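Local coordinates for branched-chain phosphotransacylase (Enterococcus faecalis, PDB 1YCO) that transfers branched-chain acyl groups between coenzyme A and phosphate, at the interface of chains A and B. Residues are numbered along the deposited sequence; one frame, centred on the assembly and turned at random. Chains: chain A/B, branched-chain phosphotransacylase.

The interface of chains A and B. Residues chain A 221-222, 225, 229; chain B 155-156, 164, 166, 190.
The first turns of helix 221-234 of chain A meet the loop that follows strand 150-154 of chain B and the start of helix 165-176, with A:Asp222 reaching across to B:Ala156 and B:Ser166. OD1 of the A:Asp222 carboxylate accepts from both. The backbone N of B:Ala156 comes nearly in line with the C-O bond, 3.0 Å from A:Asp222 OD1, while the hydroxyl OG of B:Ser166 arrives on the syn side, 20° out of the carboxylate plane and also 3.0 Å from A:Asp222 OD1. Together they should restrict rotation of the carboxylate, and a short acid suits a place where a backbone N-H and a hydroxyl converge. Behind this pair, B:Ser155 OG hydrogen-bonds B:Ser166 OG at 2.7 Å and probably helps to position it.

The small methyl of B:Ala156 lets the helix come close: its CB lies 3.6 Å from CB of A:Asn225 and 3.7 Å from CG2 of A:Ile221. A:Ile221 holds that branch anti to its backbone N, pointing it at the loop. The side chains of A:Ile221 and B:Met164 cross at about a right angle, with B:Met164 CE 4.1 Å from A:Ile221 CG2; flexible methionine can bend to meet the branch. One turn beyond A:Asn225, the long chain of A:Lys229 rests its methylene CE 3.8 Å from the small CB of B:Ser190. Repeated by two-fold symmetry, this patch helps join the two chains of the deposited dimer, which may be the functional one.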
ATOM      1  N   ILE A 221      -6.725  -7.468   0.434  1.00 28.24           N
ATOM      2  CA  ILE A 221      -7.436  -6.207   0.346  1.00 28.45           C
ATOM      3  C   ILE A 221      -6.602  -5.078   0.989  1.00 26.68           C
ATOM      4  O   ILE A 221      -6.592  -3.963   0.484  1.00 28.69           O
ATOM      5  CB  ILE A 221      -8.871  -6.324   0.997  1.00 28.65           C
ATOM      6  CG1 ILE A 221      -9.811  -7.047   0.032  1.00 30.63           C
ATOM      7  CG2 ILE A 221      -9.459  -4.944   1.291  1.00 29.28           C
ATOM      8  CD1 ILE A 221     -11.244  -7.145   0.513  1.00 30.68           C
ATOM      9  N   ASP A 222      -5.892  -5.371   2.077  1.00 26.70           N
ATOM     10  CA  ASP A 222      -5.069  -4.354   2.733  1.00 27.96           C
ATOM     11  C   ASP A 222      -4.029  -3.738   1.791  1.00 26.61           C
ATOM     12  O   ASP A 222      -3.859  -2.518   1.746  1.00 27.70           O
ATOM     13  CB  ASP A 222      -4.369  -4.929   3.965  1.00 28.15           C
ATOM     14  CG  ASP A 222      -5.344  -5.204   5.103  1.00 33.55           C
ATOM     15  OD1 ASP A 222      -6.022  -4.258   5.563  1.00 34.50           O
ATOM     16  OD2 ASP A 222      -5.450  -6.369   5.535  1.00 36.11           O
ATOM     17  N   ASN A 225      -5.942  -1.734  -1.047  1.00 30.61           N
ATOM     18  CA  ASN A 225      -6.581  -0.562  -0.451  1.00 32.44           C
ATOM     19  C   ASN A 225      -5.545   0.512  -0.157  1.00 32.49           C
ATOM     20  O   ASN A 225      -5.717   1.674  -0.517  1.00 34.40           O
ATOM     21  CB  ASN A 225      -7.280  -0.931   0.869  1.00 34.95           C
ATOM     22  CG  ASN A 225      -7.881   0.284   1.582  1.00 36.09           C
ATOM     23  OD1 ASN A 225      -8.989   0.702   1.273  1.00 39.30           O
ATOM     24  ND2 ASN A 225      -7.139   0.855   2.530  1.00 38.07           N
ATOM     25  N   LYS A 229      -5.438   4.165  -2.002  1.00 30.83           N
ATOM     26  CA  LYS A 229      -5.507   5.439  -1.289  1.00 31.96           C
ATOM     27  C   LYS A 229      -4.230   6.250  -1.389  1.00 30.56           C
ATOM     28  O   LYS A 229      -4.264   7.476  -1.506  1.00 29.82           O
ATOM     29  CB  LYS A 229      -5.843   5.210   0.190  1.00 35.62           C
ATOM     30  CG  LYS A 229      -7.201   4.543   0.423  1.00 40.57           C
ATOM     31  CD  LYS A 229      -7.620   4.612   1.893  1.00 45.73           C
ATOM     32  CE  LYS A 229      -8.742   3.621   2.237  1.00 49.08           C
ATOM     33  NZ  LYS A 229      -9.955   3.746   1.374  1.00 50.64           N
TER
ATOM     34  N   SER B 155      -5.733  -0.489   8.575  1.00 37.14           N
ATOM     35  CA  SER B 155      -6.601  -1.570   8.158  1.00 36.99           C
ATOM     36  C   SER B 155      -7.574  -1.070   7.093  1.00 39.00           C
ATOM     37  O   SER B 155      -8.003   0.088   7.111  1.00 38.60           O
ATOM     38  CB  SER B 155      -7.375  -2.135   9.346  1.00 36.44           C
ATOM     39  OG  SER B 155      -8.258  -3.159   8.929  1.00 33.44           O
ATOM     40  N   ALA B 156      -7.909  -1.957   6.162  1.00 38.85           N
ATOM     41  CA  ALA B 156      -8.827  -1.639   5.086  1.00 40.99           C
ATOM     42  C   ALA B 156     -10.259  -1.888   5.547  1.00 43.28           C
ATOM     43  O   ALA B 156     -11.221  -1.644   4.809  1.00 43.03           O
ATOM     44  CB  ALA B 156      -8.510  -2.489   3.869  1.00 41.31           C
ATOM     45  N   MET B 164     -11.908  -9.736   8.722  1.00 52.63           N
ATOM     46  CA  MET B 164     -10.681  -9.088   8.285  1.00 48.51           C
ATOM     47  C   MET B 164      -9.597  -9.181   9.368  1.00 45.40           C
ATOM     48  O   MET B 164      -9.703  -8.544  10.415  1.00 44.96           O
ATOM     49  CB  MET B 164     -10.989  -7.617   7.965  1.00 48.51           C
ATOM     50  CG  MET B 164      -9.875  -6.877   7.271  1.00 50.54           C
ATOM     51  SD  MET B 164     -10.078  -6.837   5.499  1.00 53.52           S
ATOM     52  CE  MET B 164     -10.443  -5.141   5.306  1.00 53.84           C
ATOM     53  N   SER B 166      -6.513  -7.924   9.720  1.00 36.24           N
ATOM     54  CA  SER B 166      -5.953  -6.643  10.142  1.00 33.95           C
ATOM     55  C   SER B 166      -6.935  -5.898  11.046  1.00 33.88           C
ATOM     56  O   SER B 166      -6.528  -5.132  11.912  1.00 31.90           O
ATOM     57  CB  SER B 166      -5.625  -5.771   8.928  1.00 33.15           C
ATOM     58  OG  SER B 166      -6.807  -5.374   8.248  1.00 35.64           O
ATOM     59  N   SER B 190      -8.246   3.572   8.342  1.00 33.02           N
ATOM     60  CA  SER B 190      -7.859   3.585   6.932  1.00 34.28           C
ATOM     61  C   SER B 190      -6.776   4.642   6.719  1.00 33.76           C
ATOM     62  O   SER B 190      -6.657   5.595   7.488  1.00 36.12           O
ATOM     63  CB  SER B 190      -9.070   3.862   6.033  1.00 31.43           C
ATOM     64  OG  SER B 190      -9.702   5.063   6.397  1.00 34.10           O
TER